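Side-chain contacts in glutamine cyclotransferase (Zymomonas mobilis, PDB 3NOL), which catalyses the cyclisation of N-terminal glutamine to pyroglutamate with release of ammonia: residues 48-52 and 53-57; 164-168 and 169-173; 59-63 and 64-68. All coordinates share one frame; numbering follows the deposited sequence.

Contact 1 (48-52 and 53-57); sequences FFYRN and GYFYE. With CA (calcium ion), chain B.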
loop_
_atom_site.group_PDB
_atom_site.type_symbol
_atom_site.label_atom_id
_atom_site.label_comp_id
_atom_site.label_asym_id
_atom_site.label_seq_id
_atom_site.Cartn_x
_atom_site.Cartn_y
_atom_site.Cartn_z
ATOM N N PHE A 48 -3.572 1.050 -1.040
ATOM C CA PHE A 48 -4.508 0.590 -0.007
ATOM C C PHE A 48 -4.211 1.298 1.296
ATOM O O PHE A 48 -3.095 1.266 1.785
ATOM C CB PHE A 48 -4.347 -0.948 0.155
ATOM C CG PHE A 48 -5.297 -1.588 1.114
ATOM C CD1 PHE A 48 -6.687 -1.489 0.924
ATOM C CD2 PHE A 48 -4.818 -2.414 2.132
ATOM C CE1 PHE A 48 -7.590 -2.144 1.802
ATOM C CE2 PHE A 48 -5.714 -3.072 3.008
ATOM C CZ PHE A 48 -7.091 -2.934 2.847
ATOM N N PHE A 49 -5.207 1.978 1.847
ATOM C CA PHE A 49 -5.026 2.565 3.174
ATOM C C PHE A 49 -6.357 2.609 3.917
ATOM O O PHE A 49 -7.415 2.422 3.313
ATOM C CB PHE A 49 -4.320 3.948 3.097
ATOM C CG PHE A 49 -5.132 5.025 2.420
ATOM C CD1 PHE A 49 -4.901 5.349 1.082
ATOM C CD2 PHE A 49 -6.111 5.722 3.115
ATOM C CE1 PHE A 49 -5.617 6.346 0.457
ATOM C CE2 PHE A 49 -6.853 6.740 2.483
ATOM C CZ PHE A 49 -6.607 7.047 1.143
ATOM N N TYR A 50 -6.271 2.856 5.220
ATOM C CA TYR A 50 -7.436 2.994 6.065
ATOM C C TYR A 50 -7.564 4.460 6.456
ATOM O O TYR A 50 -6.585 5.127 6.813
ATOM C CB TYR A 50 -7.226 2.146 7.308
ATOM C CG TYR A 50 -8.260 2.382 8.401
ATOM C CD1 TYR A 50 -8.136 3.451 9.296
ATOM C CD2 TYR A 50 -9.325 1.502 8.545
ATOM C CE1 TYR A 50 -9.085 3.640 10.322
ATOM C CE2 TYR A 50 -10.261 1.663 9.559
ATOM C CZ TYR A 50 -10.135 2.729 10.436
ATOM O OH TYR A 50 -11.082 2.869 11.420
ATOM N N ARG A 51 -8.773 4.988 6.369
ATOM C CA ARG A 51 -9.014 6.361 6.821
ATOM C C ARG A 51 -10.467 6.503 7.184
ATOM O O ARG A 51 -11.346 5.963 6.476
ATOM C CB ARG A 51 -8.626 7.389 5.752
ATOM C CG ARG A 51 -8.739 8.855 6.249
ATOM C CD ARG A 51 -8.071 9.835 5.355
ATOM N NE ARG A 51 -8.133 11.249 5.793
ATOM C CZ ARG A 51 -9.224 12.022 5.750
ATOM N NH1 ARG A 51 -9.159 13.295 6.113
ATOM N NH2 ARG A 51 -10.392 11.531 5.355
ATOM N N ASN A 52 -10.713 7.214 8.290
ATOM C CA ASN A 52 -12.068 7.530 8.753
ATOM C C ASN A 52 -13.016 6.319 8.762
ATOM O O ASN A 52 -14.182 6.404 8.339
ATOM C CB ASN A 52 -12.657 8.735 7.995
ATOM C CG ASN A 52 -12.680 8.542 6.477
ATOM O OD1 ASN A 52 -13.589 7.934 5.921
ATOM N ND2 ASN A 52 -11.670 9.073 5.808
ATOM N N GLY A 53 -12.490 5.192 9.242
ATOM C CA GLY A 53 -13.282 3.978 9.406
ATOM C C GLY A 53 -13.457 3.118 8.168
ATOM O O GLY A 53 -14.045 2.030 8.256
ATOM N N TYR A 54 -12.928 3.576 7.031
ATOM C CA TYR A 54 -13.070 2.862 5.762
ATOM C C TYR A 54 -11.737 2.504 5.112
ATOM O O TYR A 54 -10.705 3.077 5.458
ATOM C CB TYR A 54 -13.948 3.677 4.791
ATOM C CG TYR A 54 -15.391 3.633 5.210
ATOM C CD1 TYR A 54 -16.293 2.754 4.591
ATOM C CD2 TYR A 54 -15.849 4.427 6.276
ATOM C CE1 TYR A 54 -17.621 2.695 5.006
ATOM C CE2 TYR A 54 -17.181 4.364 6.699
ATOM C CZ TYR A 54 -18.050 3.496 6.062
ATOM O OH TYR A 54 -19.370 3.415 6.454
ATOM N N PHE A 55 -11.771 1.552 4.176
ATOM C CA PHE A 55 -10.623 1.327 3.295
ATOM C C PHE A 55 -10.724 2.254 2.088
ATOM O O PHE A 55 -11.837 2.498 1.566
ATOM C CB PHE A 55 -10.612 -0.110 2.750
ATOM C CG PHE A 55 -10.336 -1.166 3.790
ATOM C CD1 PHE A 55 -9.477 -0.914 4.867
ATOM C CD2 PHE A 55 -10.871 -2.442 3.644
ATOM C CE1 PHE A 55 -9.228 -1.905 5.822
ATOM C CE2 PHE A 55 -10.609 -3.457 4.588
ATOM C CZ PHE A 55 -9.796 -3.187 5.671
ATOM N N TYR A 56 -9.577 2.721 1.618
ATOM C CA TYR A 56 -9.490 3.353 0.290
ATOM C C TYR A 56 -8.527 2.509 -0.529
ATOM O O TYR A 56 -7.444 2.161 -0.053
ATOM C CB TYR A 56 -9.003 4.794 0.406
ATOM C CG TYR A 56 -10.096 5.714 0.907
ATOM C CD1 TYR A 56 -10.874 6.445 0.003
ATOM C CD2 TYR A 56 -10.362 5.840 2.278
ATOM C CE1 TYR A 56 -11.901 7.298 0.449
ATOM C CE2 TYR A 56 -11.386 6.697 2.743
ATOM C CZ TYR A 56 -12.139 7.421 1.816
ATOM O OH TYR A 56 -13.153 8.249 2.276
ATOM N N GLU A 57 -8.958 2.146 -1.724
ATOM C CA GLU A 57 -8.197 1.233 -2.557
ATOM C C GLU A 57 -8.073 1.753 -3.983
ATOM O O GLU A 57 -9.049 2.241 -4.564
ATOM C CB GLU A 57 -8.871 -0.138 -2.562
ATOM C CG GLU A 57 -7.981 -1.292 -3.068
ATOM C CD GLU A 57 -8.669 -2.673 -2.986
ATOM O OE1 GLU A 57 -9.761 -2.777 -2.378
ATOM O OE2 GLU A 57 -8.080 -3.640 -3.522
HETATM CA CA CA B . -0.850 1.345 2.304
HETATM O O HOH W 1 -0.967 3.665 1.722
#
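Phe-48 and Phe-55 meet edge to face: the far edge of Phe-48 points onto the ring of Phe-55, with Phe-48 CE1 3.5 Å from Phe-55 CG and the planes at 56°. The CG of Phe-48 stands anti to its backbone N (chi1 -176°), which swings the ring towards its neighbour; Phe-240 meets Phe-55 in a further edge-to-face pair. On the other face of the sheet, Phe-49 and Tyr-56 are nearly parallel but slid apart, so the stack is replaced by a CH-pi contact, Tyr-56 CB sitting over the Phe-49 face, 3.4 Å from CZ of that ring. A chi1 of 66°, with CG between N and carbonyl carbon, turns the Phe-49 face to receive that CB. The edge of Tyr-56 is turned to Arg-51 O. Tyr-50 folds back over the turn, its OH 3.2 Å from Gly-53 CA and one ring face over Tyr-54 N, and gives Arg-238 a weak hydrogen-bond partner. With an alanine in place of Tyr-50, Gly-53 would probably lose the ring packed against its CA, and Arg-238 its weak hydroxyl partner. Backbone bonds join Phe-49 to Tyr-56 and Arg-51 to Tyr-54, two in each pair; Tyr-56 N to Phe-49 O measures 2.8 Å. Phe-48 O binds the calcium ion at 2.3 Å, shared with a water, the carboxylates of Glu-176 and Glu-178 and the carbonyls of Leu-177 and Ile-230. This beta hairpin, its two-residue loop a type I' turn, forms the inner two strands of a four-stranded propeller blade, 44-51 at the central calcium.

Contact 2 (164-168 and 169-173); sequences VTAHG and EELPE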
loop_
_atom_site.group_PDB
_atom_site.type_symbol
_atom_site.label_atom_id
_atom_site.label_comp_id
_atom_site.label_asym_id
_atom_site.label_seq_id
_atom_site.Cartn_x
_atom_site.Cartn_y
_atom_site.Cartn_z
ATOM N N VAL A 164 17.091 1.459 0.555
ATOM C CA VAL A 164 16.708 0.423 1.517
ATOM C C VAL A 164 17.630 -0.781 1.409
ATOM O O VAL A 164 17.925 -1.247 0.302
ATOM C CB VAL A 164 15.209 0.019 1.395
ATOM C CG1 VAL A 164 14.874 -1.097 2.374
ATOM C CG2 VAL A 164 14.308 1.256 1.630
ATOM N N THR A 165 18.065 -1.272 2.570
ATOM C CA THR A 165 18.992 -2.408 2.623
ATOM C C THR A 165 18.527 -3.458 3.627
ATOM O O THR A 165 17.933 -3.123 4.660
ATOM C CB THR A 165 20.455 -1.984 2.941
ATOM O OG1 THR A 165 20.530 -1.405 4.254
ATOM C CG2 THR A 165 21.015 -0.997 1.865
ATOM N N ALA A 166 18.775 -4.722 3.295
ATOM C CA ALA A 166 18.559 -5.824 4.234
ATOM C C ALA A 166 19.862 -6.604 4.269
ATOM O O ALA A 166 20.394 -6.965 3.201
ATOM C CB ALA A 166 17.390 -6.711 3.781
ATOM N N HIS A 167 20.376 -6.836 5.480
ATOM C CA HIS A 167 21.674 -7.502 5.687
ATOM C C HIS A 167 22.806 -6.723 5.001
ATOM O O HIS A 167 23.773 -7.318 4.543
ATOM C CB HIS A 167 21.666 -8.952 5.180
ATOM C CG HIS A 167 20.515 -9.770 5.670
ATOM N ND1 HIS A 167 20.455 -10.279 6.951
ATOM C CD2 HIS A 167 19.384 -10.182 5.046
ATOM C CE1 HIS A 167 19.337 -10.969 7.095
ATOM N NE2 HIS A 167 18.669 -10.927 5.956
ATOM N N GLY A 168 22.642 -5.403 4.904
ATOM C CA GLY A 168 23.637 -4.508 4.323
ATOM C C GLY A 168 23.591 -4.409 2.800
ATOM O O GLY A 168 24.400 -3.692 2.211
ATOM N N GLU A 169 22.653 -5.125 2.171
ATOM C CA GLU A 169 22.541 -5.154 0.705
ATOM C C GLU A 169 21.226 -4.538 0.221
ATOM O O GLU A 169 20.197 -4.673 0.871
ATOM C CB GLU A 169 22.730 -6.586 0.157
ATOM C CG GLU A 169 23.977 -7.315 0.729
ATOM C CD GLU A 169 25.296 -6.601 0.449
ATOM O OE1 GLU A 169 25.420 -5.865 -0.560
ATOM O OE2 GLU A 169 26.235 -6.772 1.254
ATOM N N GLU A 170 21.281 -3.875 -0.930
ATOM C CA GLU A 170 20.092 -3.234 -1.513
ATOM C C GLU A 170 18.916 -4.216 -1.630
ATOM O O GLU A 170 19.099 -5.357 -2.055
ATOM C CB GLU A 170 20.449 -2.701 -2.919
ATOM C CG GLU A 170 21.208 -1.347 -2.926
ATOM C CD GLU A 170 22.254 -1.235 -4.043
ATOM O OE1 GLU A 170 22.067 -1.856 -5.120
ATOM O OE2 GLU A 170 23.272 -0.516 -3.845
ATOM N N LEU A 171 17.709 -3.750 -1.289
ATOM C CA LEU A 171 16.514 -4.580 -1.379
ATOM C C LEU A 171 15.556 -3.949 -2.396
ATOM O O LEU A 171 14.904 -2.925 -2.104
ATOM C CB LEU A 171 15.826 -4.692 -0.005
ATOM C CG LEU A 171 14.526 -5.517 0.024
ATOM C CD1 LEU A 171 14.718 -7.006 -0.398
ATOM C CD2 LEU A 171 13.849 -5.422 1.409
ATOM N N PRO A 172 15.515 -4.519 -3.609
ATOM C CA PRO A 172 14.614 -3.979 -4.622
ATOM C C PRO A 172 13.186 -4.548 -4.520
ATOM O O PRO A 172 12.896 -5.415 -3.657
ATOM C CB PRO A 172 15.269 -4.451 -5.918
ATOM C CG PRO A 172 15.758 -5.845 -5.545
ATOM C CD PRO A 172 16.315 -5.650 -4.139
ATOM N N GLU A 173 12.324 -4.069 -5.424
ATOM C CA GLU A 173 10.945 -4.526 -5.604
ATOM C C GLU A 173 9.996 -4.042 -4.498
ATOM O O GLU A 173 8.926 -4.617 -4.301
ATOM C CB GLU A 173 10.834 -6.050 -5.799
ATOM C CG GLU A 173 11.808 -6.603 -6.855
ATOM C CD GLU A 173 11.673 -5.886 -8.196
ATOM O OE1 GLU A 173 10.541 -5.582 -8.606
ATOM O OE2 GLU A 173 12.715 -5.620 -8.840
#
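This is a surface beta hairpin whose type I' turn runs from Ala-166 to Glu-169, at the C-terminal end of strand 158-166, where the chain turns back into the short strand 169-170. It is held chiefly by backbone: Ala-166 N gives a bond to Glu-169 O at 2.8 Å, and Glu-169 N returns one to Ala-166 O at 3.1 Å. Just beyond, Leu-171 N reaches Val-164 O at 3.0 Å, so the pairing outlasts the short strand by one residue. Side chains add little. Thr-165 CB rests against the Glu-169 carbonyl, 3.4 Å from its O. The Glu-169 chain bends at chi2 (-59°) and curls back over the turn, bringing CD to 3.5 Å from Gly-168 O. Leu-171 has CG anti to its backbone N (chi1 178°), and its side chain lies loosely beside two others: CB is 4.4 Å from Val-164 CG1, CD2 is 4.5 Å from Ala-166 CB. The carbonyl oxygen of Leu-171 is buried here and has no polar partner in the model. Val-164, Ala-166 and Leu-171 all rest on Val-204 of strand 204-209, while strand 193-197 offers Ile-197 to Val-164 and Val-195 to Leu-171.

Contact 3 (59-63 and 64-68); sequences TGLNG and RSSIR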
loop_
_atom_site.group_PDB
_atom_site.type_symbol
_atom_site.label_atom_id
_atom_site.label_comp_id
_atom_site.label_asym_id
_atom_site.label_seq_id
_atom_site.Cartn_x
_atom_site.Cartn_y
_atom_site.Cartn_z
ATOM N N THR A 59 -7.320 0.253 -7.496
ATOM C CA THR A 59 -7.472 -1.080 -8.113
ATOM C C THR A 59 -7.391 -1.048 -9.620
ATOM O O THR A 59 -7.936 -0.143 -10.267
ATOM C CB THR A 59 -8.845 -1.756 -7.785
ATOM O OG1 THR A 59 -9.939 -0.934 -8.223
ATOM C CG2 THR A 59 -8.975 -2.056 -6.320
ATOM N N GLY A 60 -6.720 -2.052 -10.176
ATOM C CA GLY A 60 -6.829 -2.337 -11.589
ATOM C C GLY A 60 -8.041 -3.252 -11.645
ATOM O O GLY A 60 -8.283 -4.097 -10.728
ATOM N N LEU A 61 -8.873 -3.010 -12.647
ATOM C CA LEU A 61 -10.092 -3.782 -12.838
ATOM C C LEU A 61 -10.163 -4.018 -14.316
ATOM O O LEU A 61 -10.410 -3.066 -15.080
ATOM C CB LEU A 61 -11.330 -2.996 -12.349
ATOM C CG LEU A 61 -11.421 -2.802 -10.827
ATOM C CD1 LEU A 61 -12.559 -1.835 -10.456
ATOM C CD2 LEU A 61 -11.597 -4.163 -10.133
ATOM N N ASN A 62 -9.876 -5.251 -14.728
ATOM C CA ASN A 62 -10.010 -5.650 -16.153
ATOM C C ASN A 62 -9.570 -4.568 -17.183
ATOM O O ASN A 62 -10.375 -4.142 -18.063
ATOM C CB ASN A 62 -11.461 -6.105 -16.417
ATOM C CG ASN A 62 -11.629 -6.797 -17.769
ATOM O OD1 ASN A 62 -10.653 -7.246 -18.359
ATOM N ND2 ASN A 62 -12.871 -6.906 -18.244
ATOM N N GLY A 63 -8.321 -4.109 -17.054
ATOM C CA GLY A 63 -7.700 -3.183 -18.039
ATOM C C GLY A 63 -7.773 -1.693 -17.737
ATOM O O GLY A 63 -7.085 -0.885 -18.382
ATOM N N ARG A 64 -8.617 -1.318 -16.769
ATOM C CA ARG A 64 -8.822 0.089 -16.399
ATOM C C ARG A 64 -8.528 0.229 -14.915
ATOM O O ARG A 64 -8.340 -0.775 -14.228
ATOM C CB ARG A 64 -10.253 0.566 -16.742
ATOM C CG ARG A 64 -10.493 0.773 -18.255
ATOM C CD ARG A 64 -9.722 1.977 -18.806
ATOM N NE ARG A 64 -10.256 3.268 -18.356
ATOM C CZ ARG A 64 -11.310 3.892 -18.887
ATOM N NH1 ARG A 64 -11.710 5.054 -18.374
ATOM N NH2 ARG A 64 -11.987 3.346 -19.912
ATOM N N SER A 65 -8.463 1.457 -14.425
ATOM C CA SER A 65 -8.057 1.689 -13.037
ATOM C C SER A 65 -9.067 2.577 -12.287
ATOM O O SER A 65 -9.619 3.539 -12.849
ATOM C CB SER A 65 -6.635 2.266 -13.029
ATOM O OG SER A 65 -6.377 3.094 -11.923
ATOM N N SER A 66 -9.311 2.235 -11.026
ATOM C CA SER A 66 -10.286 2.955 -10.208
ATOM C C SER A 66 -9.754 3.250 -8.799
ATOM O O SER A 66 -8.881 2.535 -8.296
ATOM C CB SER A 66 -11.575 2.129 -10.103
ATOM O OG SER A 66 -12.323 2.164 -11.314
ATOM N N ILE A 67 -10.323 4.287 -8.175
ATOM C CA ILE A 67 -10.087 4.566 -6.757
ATOM C C ILE A 67 -11.447 4.347 -6.087
ATOM O O ILE A 67 -12.452 4.884 -6.552
ATOM C CB ILE A 67 -9.586 6.035 -6.508
ATOM C CG1 ILE A 67 -8.269 6.341 -7.267
ATOM C CG2 ILE A 67 -9.483 6.316 -4.992
ATOM C CD1 ILE A 67 -7.212 5.311 -7.186
ATOM N N ARG A 68 -11.480 3.534 -5.037
ATOM C CA ARG A 68 -12.749 3.245 -4.359
ATOM C C ARG A 68 -12.680 3.414 -2.852
ATOM O O ARG A 68 -11.645 3.134 -2.242
ATOM C CB ARG A 68 -13.250 1.836 -4.677
ATOM C CG ARG A 68 -12.226 0.736 -4.437
ATOM C CD ARG A 68 -12.786 -0.702 -4.562
ATOM N NE ARG A 68 -13.564 -0.896 -5.790
ATOM C CZ ARG A 68 -13.790 -2.068 -6.390
ATOM N NH1 ARG A 68 -13.282 -3.231 -5.911
ATOM N NH2 ARG A 68 -14.549 -2.066 -7.485
#
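Leu-61 and Arg-68 pass each other at a slant on one face of the sheet, the leucine methyl CD1 coming 3.6 Å from Arg-68 NH2. The leucine chain runs out with CD1 in an extended position (chi2 171°), while Arg-68 bends at chi3 (49°) to bring its head back over the neighbouring strand. That head is held by charge and polarity from outside: NH1 forms a salt bridge with Asp-40 and NH2 a hydrogen bond to Gln-80, which probably fixes its rotation. Thr-59 OG1 lies over one guanidinium face, buried and without a hydrogen-bond partner in the model, although Thr-59 has a second conformer and this placing is therefore doubtful. Ser-66 CB lies beside the leucine methyl, 4.1 Å from Leu-61 CD1. The frame is an antiparallel beta hairpin within a propeller blade, closed by a type I' turn from Leu-61 to Arg-64; Gly-63 at its corner has backbone angles that call for glycine. Four backbone bonds span it, among them Leu-61 N to Arg-64 O at 2.8 Å and Ser-66 N to Thr-59 O, also 2.8 Å. Arg-64 starts on the Leu-61 face, then bends twice and leads its guanidinium away, where NH1 bonds to Leu-83 O. Ser-65 points to the other face, where its OG bonds to Gly-89 N.

In the fold
Contacts 1 and 3 are successive hairpins of one four-stranded propeller blade and share strand 54-61. Their centres lie 16 Å apart, yet they touch directly: Glu-57 O and Arg-68 N are 2.8 Å apart, a probable hydrogen bond between adjacent strands. Contact 1 supplies a calcium ligand, whereas the Thr-59 side chain of contact 3 is about 12 Å from the ion. Contact 2 belongs to a different blade across the chain's centre, its centre 29 Å from contact 1 and 31 Å from contact 3; the nearest atoms are about 14 and 17 Å apart. A few residues after contact 2 ends at 173, the chain supplies the calcium ligands Glu-176, Leu-177 and Glu-178.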